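ChloroPhenol Reduction gene K (Desulfitobacterium dehalogenans, PDB 2H6C) probably controls transcription of halorespiration genes, binding DNA through a helix-turn-helix domain in response to chlorinated phenols. Local coordinates at residues P21-R26 against G79-I84; G40-M45 against N93-A98; I54-G59 against T102-F107. All coordinates share one frame; numbering follows the deposited sequence.

Interactions 2 and 3 lie in the cyclic nucleotide-binding domain; interaction 1 brings 21-26 against the edge of one of its sheets. Interaction 3 is buried and joins two inner strands of that sheet. Interaction 1 is partly buried. It fits the loop and helical turn of 21-26 to the turn leading into strand 82-84, which pairs with strand 53-58. Interaction 2, also partly buried, belongs to the second sheet. Among the places where the sheets touch, I44 packs on I54 and I84. Backbone pairing and a bulge mark both interactions 2 and 3, but interaction 3 adds aromatic packing and interaction 2 has mostly small or aliphatic groups. Interaction 1 depends on one asparagine and a few apolar side chains.

Interaction 1 of 3, residues P21-R26 against G79-I84; sequences PIEKLR and GSNSLI
N81 meets P21, I22 and R26 in a loop-to-turn contact at the edge of the beta domain. N81 belongs to a type II turn from G79 to S82 that leads into strand 82-84. The opposite segment runs into a short, weakly bonded helical turn at 23-26. The I22 N-H bonds to the N81 carbonyl, with N to O at 3.0 Å and N 21° off the carbonyl plane. P21 CA lies 3.4 Å from that same N81 O, as a CA-H...O contact. The N81 side chain reaches across with its CG anti to its carbonyl carbon (chi1 -50°). Its OD1 sits at the edge of the R26 guanidinium, near NH1. The two planes stand 79° apart. The modelled bond from NH1 to OD1 is very short and so doubtful in detail. R26 NH2 also donates to M57 O of strand 53-58. Apolar contacts complete the join. I22 CG1 touches L83 CB at 4.2 Å. L25 CD1 meets L83 CD1 at 4.2 Å, the two side chains crossing at about a right angle. L83 also touches Y130 of helix 121-142. The chemistry implies a divided contact: N81 offers its backbone O, and probably OD1, as acceptors, while the leucines and I22 close the apolar side.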
loop_
_atom_site.group_PDB
_atom_site.type_symbol
_atom_site.label_atom_id
_atom_site.label_comp_id
_atom_site.label_asym_id
_atom_site.label_seq_id
_atom_site.Cartn_x
_atom_site.Cartn_y
_atom_site.Cartn_z
ATOM N N PRO A 21 7.933 18.106 -9.460
ATOM C CA PRO A 21 8.991 19.097 -9.438
ATOM C C PRO A 21 8.679 20.288 -8.521
ATOM O O PRO A 21 7.505 20.532 -8.211
ATOM C CB PRO A 21 9.064 19.553 -10.915
ATOM C CG PRO A 21 8.110 18.695 -11.667
ATOM C CD PRO A 21 7.146 18.197 -10.702
ATOM N N ILE A 22 9.734 20.979 -8.081
ATOM C CA ILE A 22 9.662 22.320 -7.446
ATOM C C ILE A 22 10.773 23.193 -8.052
ATOM O O ILE A 22 11.770 23.456 -7.427
ATOM C CB ILE A 22 9.938 22.371 -5.890
ATOM C CG1 ILE A 22 10.068 21.010 -5.258
ATOM C CG2 ILE A 22 8.918 23.214 -5.169
ATOM C CD1 ILE A 22 8.800 20.465 -4.818
ATOM N N GLU A 23 10.630 23.616 -9.286
ATOM C CA GLU A 23 11.540 24.588 -9.803
ATOM C C GLU A 23 11.885 25.602 -8.718
ATOM O O GLU A 23 13.064 25.785 -8.376
ATOM C CB GLU A 23 10.892 25.330 -10.958
ATOM C CG GLU A 23 11.694 25.282 -12.230
ATOM C CD GLU A 23 11.336 24.070 -13.109
ATOM O OE1 GLU A 23 11.134 22.953 -12.528
ATOM O OE2 GLU A 23 11.264 24.232 -14.373
ATOM N N LYS A 24 10.876 26.271 -8.152
ATOM C CA LYS A 24 11.163 27.507 -7.388
ATOM C C LYS A 24 12.310 27.320 -6.364
ATOM O O LYS A 24 12.898 28.272 -5.884
ATOM C CB LYS A 24 9.879 28.093 -6.748
ATOM N N LEU A 25 12.645 26.076 -6.063
ATOM C CA LEU A 25 13.687 25.771 -5.111
ATOM C C LEU A 25 15.143 25.905 -5.612
ATOM O O LEU A 25 15.983 26.365 -4.838
ATOM C CB LEU A 25 13.443 24.382 -4.509
ATOM C CG LEU A 25 13.176 24.376 -3.006
ATOM C CD1 LEU A 25 12.923 22.960 -2.468
ATOM C CD2 LEU A 25 14.349 25.004 -2.278
ATOM N N ARG A 26 15.453 25.518 -6.866
ATOM C CA ARG A 26 16.770 25.888 -7.474
ATOM C C ARG A 26 17.216 27.260 -6.935
ATOM O O ARG A 26 18.380 27.489 -6.635
ATOM C CB ARG A 26 16.789 26.034 -9.029
ATOM C CG ARG A 26 15.916 25.144 -9.870
ATOM C CD ARG A 26 16.470 24.977 -11.301
ATOM N NE ARG A 26 17.780 24.304 -11.379
ATOM C CZ ARG A 26 17.987 22.995 -11.199
ATOM N NH1 ARG A 26 16.975 22.186 -10.889
ATOM N NH2 ARG A 26 19.217 22.486 -11.295
ATOM N N GLY A 79 13.722 12.752 -9.853
ATOM C CA GLY A 79 14.389 13.377 -10.954
ATOM C C GLY A 79 14.648 14.827 -10.701
ATOM O O GLY A 79 14.630 15.276 -9.571
ATOM N N SER A 80 14.888 15.551 -11.774
ATOM C CA SER A 80 15.351 16.896 -11.658
ATOM C C SER A 80 14.247 17.741 -11.021
ATOM O O SER A 80 13.073 17.562 -11.313
ATOM C CB SER A 80 15.791 17.404 -13.023
ATOM O OG SER A 80 15.132 18.619 -13.277
ATOM N N ASN A 81 14.646 18.620 -10.113
ATOM C CA ASN A 81 13.734 19.351 -9.209
ATOM C C ASN A 81 12.882 18.534 -8.251
ATOM O O ASN A 81 11.922 19.024 -7.685
ATOM C CB ASN A 81 12.835 20.260 -10.019
ATOM C CG ASN A 81 13.609 21.108 -10.981
ATOM O OD1 ASN A 81 14.540 21.821 -10.603
ATOM N ND2 ASN A 81 13.211 21.056 -12.242
ATOM N N SER A 82 13.206 17.282 -8.048
ATOM C CA SER A 82 12.376 16.473 -7.191
ATOM C C SER A 82 12.783 16.757 -5.768
ATOM O O SER A 82 13.864 17.307 -5.552
ATOM C CB SER A 82 12.552 15.010 -7.535
ATOM O OG SER A 82 12.003 14.800 -8.809
ATOM N N LEU A 83 11.924 16.419 -4.816
ATOM C CA LEU A 83 12.250 16.645 -3.425
ATOM C C LEU A 83 11.989 15.393 -2.642
ATOM O O LEU A 83 10.863 15.006 -2.419
ATOM C CB LEU A 83 11.460 17.811 -2.836
ATOM C CG LEU A 83 11.882 18.290 -1.456
ATOM C CD1 LEU A 83 13.229 18.878 -1.552
ATOM C CD2 LEU A 83 10.893 19.302 -0.922
ATOM N N ILE A 84 13.070 14.790 -2.212
ATOM C CA ILE A 84 13.059 13.579 -1.484
ATOM C C ILE A 84 13.328 13.879 -0.039
ATOM O O ILE A 84 13.957 14.904 0.297
ATOM C CB ILE A 84 14.290 12.834 -1.889
ATOM C CG1 ILE A 84 14.067 12.013 -3.138
ATOM C CG2 ILE A 84 14.838 11.938 -0.769
ATOM C CD1 ILE A 84 15.482 11.724 -3.826
#

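Interaction 2 of 3, residues G40-M45 against N93-A98; sequences GSAIIM and NIYATA
I44 and A96 touch through their side chains, and the backbones beside them are hydrogen-bonded. I44 CG1 is anti to the carbonyl carbon (chi1 -52°) and lies near A96 CB, which CD1 also touches at 3.8 Å. I43 N donates to A96 O at 3.1 Å, from above the carbonyl plane. A96 N in turn donates to I44 O at 2.9 Å. Further along, A98 N bonds to S41 O, and G40 N bonds to A98 O at 2.9 Å in a nearly straight bond (169° at the hydrogen). Between the A98 N to S41 O and I43 N to A96 O bonds, A42 and T97 form an antiparallel non-hydrogen-bonded pair. T97 CG2 rests 3.6 Å from G40 O. The Y95 ring turns its edge to G40-M45, with CD2 at 3.5 Å from I44 O and CE2 at 4.4 Å from A42 CB.

Strand 61-66 flanks strand 94-98 on its other edge. Its K62 and D64 bond to the backbones of T97 and Y95, and its I61 touches both I43 and A96. The N93 side-chain oxygen OD1 accepts a bond from G47 N, tying the loop after M45 to the start of the strand. P46 lies against Y95. A96 thus stands opposite two residues, I43 and I44, in a classic beta bulge. The chain bends sharply there, in an outer strand of what is probably the antiparallel beta roll of a Crp-type, cupin-like sensor domain.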
loop_
_atom_site.group_PDB
_atom_site.type_symbol
_atom_site.label_atom_id
_atom_site.label_comp_id
_atom_site.label_asym_id
_atom_site.label_seq_id
_atom_site.Cartn_x
_atom_site.Cartn_y
_atom_site.Cartn_z
ATOM N N GLY A 40 25.501 4.530 -9.593
ATOM C CA GLY A 40 25.788 3.407 -8.700
ATOM C C GLY A 40 25.932 3.769 -7.228
ATOM O O GLY A 40 25.657 2.922 -6.377
ATOM N N SER A 41 26.338 5.011 -6.922
ATOM C CA SER A 41 26.578 5.470 -5.534
ATOM C C SER A 41 25.309 5.487 -4.727
ATOM O O SER A 41 24.264 5.951 -5.199
ATOM C CB SER A 41 27.125 6.890 -5.478
ATOM O OG SER A 41 28.492 6.968 -5.828
ATOM N N ALA A 42 25.414 4.994 -3.497
ATOM C CA ALA A 42 24.295 4.956 -2.571
ATOM C C ALA A 42 24.186 6.302 -1.932
ATOM O O ALA A 42 25.141 6.779 -1.332
ATOM C CB ALA A 42 24.527 3.916 -1.497
ATOM N N ILE A 43 23.013 6.903 -2.018
ATOM C CA ILE A 43 22.816 8.220 -1.436
ATOM C C ILE A 43 21.958 8.164 -0.185
ATOM O O ILE A 43 22.110 9.006 0.724
ATOM C CB ILE A 43 22.276 9.275 -2.453
ATOM C CG1 ILE A 43 21.184 10.091 -1.778
ATOM C CG2 ILE A 43 21.891 8.660 -3.807
ATOM C CD1 ILE A 43 20.178 10.544 -2.665
ATOM N N ILE A 44 21.047 7.204 -0.125
ATOM C CA ILE A 44 20.437 6.888 1.178
ATOM C C ILE A 44 20.642 5.428 1.464
ATOM O O ILE A 44 20.529 4.570 0.590
ATOM C CB ILE A 44 18.921 7.283 1.314
ATOM C CG1 ILE A 44 18.710 8.749 0.918
ATOM C CG2 ILE A 44 18.407 7.023 2.766
ATOM C CD1 ILE A 44 17.350 9.023 0.480
ATOM N N MET A 45 20.978 5.171 2.711
ATOM C CA MET A 45 21.328 3.846 3.128
ATOM C C MET A 45 20.205 3.272 3.906
ATOM O O MET A 45 19.551 3.958 4.686
ATOM C CB MET A 45 22.582 3.829 4.000
ATOM C CG MET A 45 23.833 3.827 3.218
ATOM S SD MET A 45 23.755 2.490 2.060
ATOM C CE MET A 45 25.319 1.743 2.397
ATOM N N ASN A 93 12.378 1.914 5.865
ATOM C CA ASN A 93 13.758 1.731 5.532
ATOM C C ASN A 93 13.938 1.980 4.043
ATOM O O ASN A 93 13.359 1.278 3.240
ATOM C CB ASN A 93 14.211 0.313 5.869
ATOM C CG ASN A 93 15.704 0.239 6.135
ATOM O OD1 ASN A 93 16.469 1.081 5.645
ATOM N ND2 ASN A 93 16.131 -0.745 6.947
ATOM N N ILE A 94 14.743 2.959 3.666
ATOM C CA ILE A 94 14.908 3.270 2.266
ATOM C C ILE A 94 16.312 2.886 1.796
ATOM O O ILE A 94 17.166 2.443 2.568
ATOM C CB ILE A 94 14.547 4.757 2.005
ATOM C CG1 ILE A 94 13.111 5.039 2.532
ATOM C CG2 ILE A 94 14.634 5.139 0.523
ATOM C CD1 ILE A 94 11.911 4.891 1.477
ATOM N N TYR A 95 16.531 3.002 0.502
ATOM C CA TYR A 95 17.793 2.706 -0.036
ATOM C C TYR A 95 17.911 3.289 -1.413
ATOM O O TYR A 95 17.522 2.679 -2.407
ATOM C CB TYR A 95 17.865 1.220 -0.121
ATOM C CG TYR A 95 19.027 0.745 -0.948
ATOM C CD1 TYR A 95 18.864 -0.259 -1.899
ATOM C CD2 TYR A 95 20.300 1.315 -0.796
ATOM C CE1 TYR A 95 19.931 -0.692 -2.650
ATOM C CE2 TYR A 95 21.352 0.896 -1.546
ATOM C CZ TYR A 95 21.167 -0.101 -2.465
ATOM O OH TYR A 95 22.264 -0.502 -3.167
ATOM N N ALA A 96 18.464 4.478 -1.486
ATOM C CA ALA A 96 18.394 5.229 -2.719
ATOM C C ALA A 96 19.694 5.119 -3.442
ATOM O O ALA A 96 20.729 4.975 -2.829
ATOM C CB ALA A 96 18.062 6.685 -2.423
ATOM N N THR A 97 19.640 5.209 -4.752
ATOM C CA THR A 97 20.814 5.006 -5.562
ATOM C C THR A 97 20.832 6.010 -6.631
ATOM O O THR A 97 19.782 6.460 -7.033
ATOM C CB THR A 97 20.706 3.719 -6.331
ATOM O OG1 THR A 97 19.662 2.927 -5.775
ATOM C CG2 THR A 97 22.021 2.973 -6.307
ATOM N N ALA A 98 22.005 6.318 -7.148
ATOM C CA ALA A 98 22.064 7.197 -8.300
ATOM C C ALA A 98 22.019 6.397 -9.630
ATOM O O ALA A 98 22.818 5.464 -9.865
ATOM C CB ALA A 98 23.296 8.103 -8.229
#

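Interaction 3 of 3, residues I54-G59 against T102-F107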
loop_
_atom_site.group_PDB
_atom_site.type_symbol
_atom_site.label_atom_id
_atom_site.label_comp_id
_atom_site.label_asym_id
_atom_site.label_seq_id
_atom_site.Cartn_x
_atom_site.Cartn_y
_atom_site.Cartn_z
ATOM N N ILE A 54 16.080 16.554 0.389
ATOM C CA ILE A 54 17.138 16.432 -0.603
ATOM C C ILE A 54 16.591 16.891 -1.917
ATOM O O ILE A 54 15.752 16.217 -2.538
ATOM C CB ILE A 54 17.657 15.016 -0.758
ATOM C CG1 ILE A 54 18.187 14.503 0.577
ATOM C CG2 ILE A 54 18.740 15.008 -1.807
ATOM C CD1 ILE A 54 18.193 12.995 0.721
ATOM N N PHE A 55 17.067 18.058 -2.324
ATOM C CA PHE A 55 16.594 18.659 -3.525
ATOM C C PHE A 55 17.476 18.170 -4.651
ATOM O O PHE A 55 18.716 18.280 -4.612
ATOM C CB PHE A 55 16.621 20.174 -3.459
ATOM C CG PHE A 55 16.113 20.815 -4.707
ATOM C CD1 PHE A 55 14.783 20.691 -5.044
ATOM C CD2 PHE A 55 16.951 21.488 -5.548
ATOM C CE1 PHE A 55 14.286 21.224 -6.174
ATOM C CE2 PHE A 55 16.446 22.034 -6.700
ATOM C CZ PHE A 55 15.095 21.892 -7.006
ATOM N N LEU A 56 16.811 17.643 -5.666
ATOM C CA LEU A 56 17.491 16.941 -6.713
ATOM C C LEU A 56 17.678 17.907 -7.894
ATOM O O LEU A 56 16.833 18.019 -8.782
ATOM C CB LEU A 56 16.687 15.695 -7.039
ATOM C CG LEU A 56 17.491 14.462 -7.360
ATOM C CD1 LEU A 56 16.716 13.272 -7.006
ATOM C CD2 LEU A 56 17.832 14.437 -8.837
ATOM N N MET A 57 18.802 18.605 -7.895
ATOM C CA MET A 57 19.043 19.608 -8.933
ATOM C C MET A 57 19.229 18.987 -10.311
ATOM O O MET A 57 18.703 19.524 -11.271
ATOM C CB MET A 57 20.273 20.474 -8.655
ATOM C CG MET A 57 20.646 20.615 -7.212
ATOM S SD MET A 57 21.617 22.072 -6.973
ATOM C CE MET A 57 23.062 21.446 -6.216
ATOM N N ASP A 58 20.021 17.917 -10.418
ATOM C CA ASP A 58 20.075 17.147 -11.654
ATOM C C ASP A 58 20.618 15.748 -11.567
ATOM O O ASP A 58 21.731 15.519 -11.078
ATOM C CB ASP A 58 20.852 17.862 -12.755
ATOM C CG ASP A 58 19.933 18.251 -13.933
ATOM O OD1 ASP A 58 19.520 17.345 -14.767
ATOM O OD2 ASP A 58 19.600 19.478 -13.997
ATOM N N GLY A 59 19.827 14.849 -12.145
ATOM C CA GLY A 59 20.160 13.451 -12.364
ATOM C C GLY A 59 18.909 12.594 -12.145
ATOM O O GLY A 59 17.773 12.953 -12.546
ATOM N N THR A 102 24.405 12.774 -10.565
ATOM C CA THR A 102 23.299 13.474 -9.973
ATOM C C THR A 102 23.859 14.440 -8.991
ATOM O O THR A 102 24.729 14.060 -8.216
ATOM C CB THR A 102 22.436 12.526 -9.184
ATOM O OG1 THR A 102 22.064 11.451 -10.027
ATOM C CG2 THR A 102 21.164 13.212 -8.705
ATOM N N ARG A 103 23.346 15.670 -9.007
ATOM C CA ARG A 103 23.790 16.726 -8.085
ATOM C C ARG A 103 22.652 17.083 -7.136
ATOM O O ARG A 103 21.566 17.442 -7.604
ATOM C CB ARG A 103 24.181 17.962 -8.894
ATOM C CG ARG A 103 24.940 19.068 -8.109
ATOM C CD ARG A 103 25.432 20.279 -9.033
ATOM N NE ARG A 103 26.496 19.941 -9.993
ATOM C CZ ARG A 103 26.791 20.668 -11.068
ATOM N NH1 ARG A 103 26.105 21.773 -11.343
ATOM N NH2 ARG A 103 27.766 20.293 -11.896
ATOM N N THR A 104 22.848 16.983 -5.829
ATOM C CA THR A 104 21.729 17.305 -4.967
ATOM C C THR A 104 22.088 18.464 -4.128
ATOM O O THR A 104 23.272 18.704 -3.936
ATOM C CB THR A 104 21.371 16.197 -4.017
ATOM O OG1 THR A 104 22.471 15.935 -3.141
ATOM C CG2 THR A 104 21.014 15.001 -4.774
ATOM N N CYS A 105 21.062 19.165 -3.629
ATOM C CA CYS A 105 21.233 20.144 -2.574
ATOM C C CYS A 105 20.458 19.741 -1.357
ATOM O O CYS A 105 19.274 19.554 -1.442
ATOM C CB CYS A 105 20.734 21.507 -2.991
ATOM S SG CYS A 105 20.963 22.712 -1.678
ATOM N N TRP A 106 21.135 19.675 -0.226
ATOM C CA TRP A 106 20.559 19.144 0.984
ATOM C C TRP A 106 20.111 20.316 1.782
ATOM O O TRP A 106 20.859 21.274 1.929
ATOM C CB TRP A 106 21.591 18.311 1.767
ATOM C CG TRP A 106 21.845 17.015 1.103
ATOM C CD1 TRP A 106 22.203 16.827 -0.215
ATOM C CD2 TRP A 106 21.711 15.705 1.667
ATOM N NE1 TRP A 106 22.315 15.475 -0.485
ATOM C CE2 TRP A 106 22.024 14.773 0.654
ATOM C CE3 TRP A 106 21.356 15.227 2.920
ATOM C CZ2 TRP A 106 21.995 13.394 0.871
ATOM C CZ3 TRP A 106 21.320 13.841 3.127
ATOM C CH2 TRP A 106 21.630 12.953 2.115
ATOM N N PHE A 107 18.897 20.219 2.312
ATOM C CA PHE A 107 18.275 21.310 3.051
ATOM C C PHE A 107 17.940 20.882 4.462
ATOM O O PHE A 107 17.141 20.006 4.665
ATOM C CB PHE A 107 16.984 21.764 2.352
ATOM C CG PHE A 107 17.211 22.636 1.152
ATOM C CD1 PHE A 107 16.792 22.240 -0.095
ATOM C CD2 PHE A 107 17.838 23.860 1.270
ATOM C CE1 PHE A 107 17.005 23.045 -1.205
ATOM C CE2 PHE A 107 18.042 24.681 0.140
ATOM C CZ PHE A 107 17.633 24.266 -1.082
#
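I54 CG1 and W106 CG each stand anti to their own carbonyl carbon, beside the backbone N (chi1 -58° and -73°). The two side chains lie side by side and point the same way. I54 CG1 sits over the centre of the six-membered ring of W106, 3.7 Å from its centroid, in a CH-pi contact. I54 CD1 reaches W106 CH2 at 3.7 Å. The other branch, I54 CG2, meets T104 CB at 3.6 Å. T104 OG1 takes a weak bond from W106 NE1 and also bonds to R35 O of strand 33-37, and R35 makes a cation-pi contact with W106. On the other face, F55 CB lies at the edge of the F107 ring, 3.7 Å from CE1. F55 and C105 form a hydrogen-bonded pair, with F55 N to C105 O at 2.8 Å. R103 O accepts D58 N at 3.2 Å on a lone pair, and M57 N more weakly. M57 CE touches R103 CG at 3.6 Å, while R103 NE makes a salt bridge to E36. R103 stands opposite two residues, M57 and D58, a classic bulge that shifts the register by one between inner strands of the probable Crp-type beta roll.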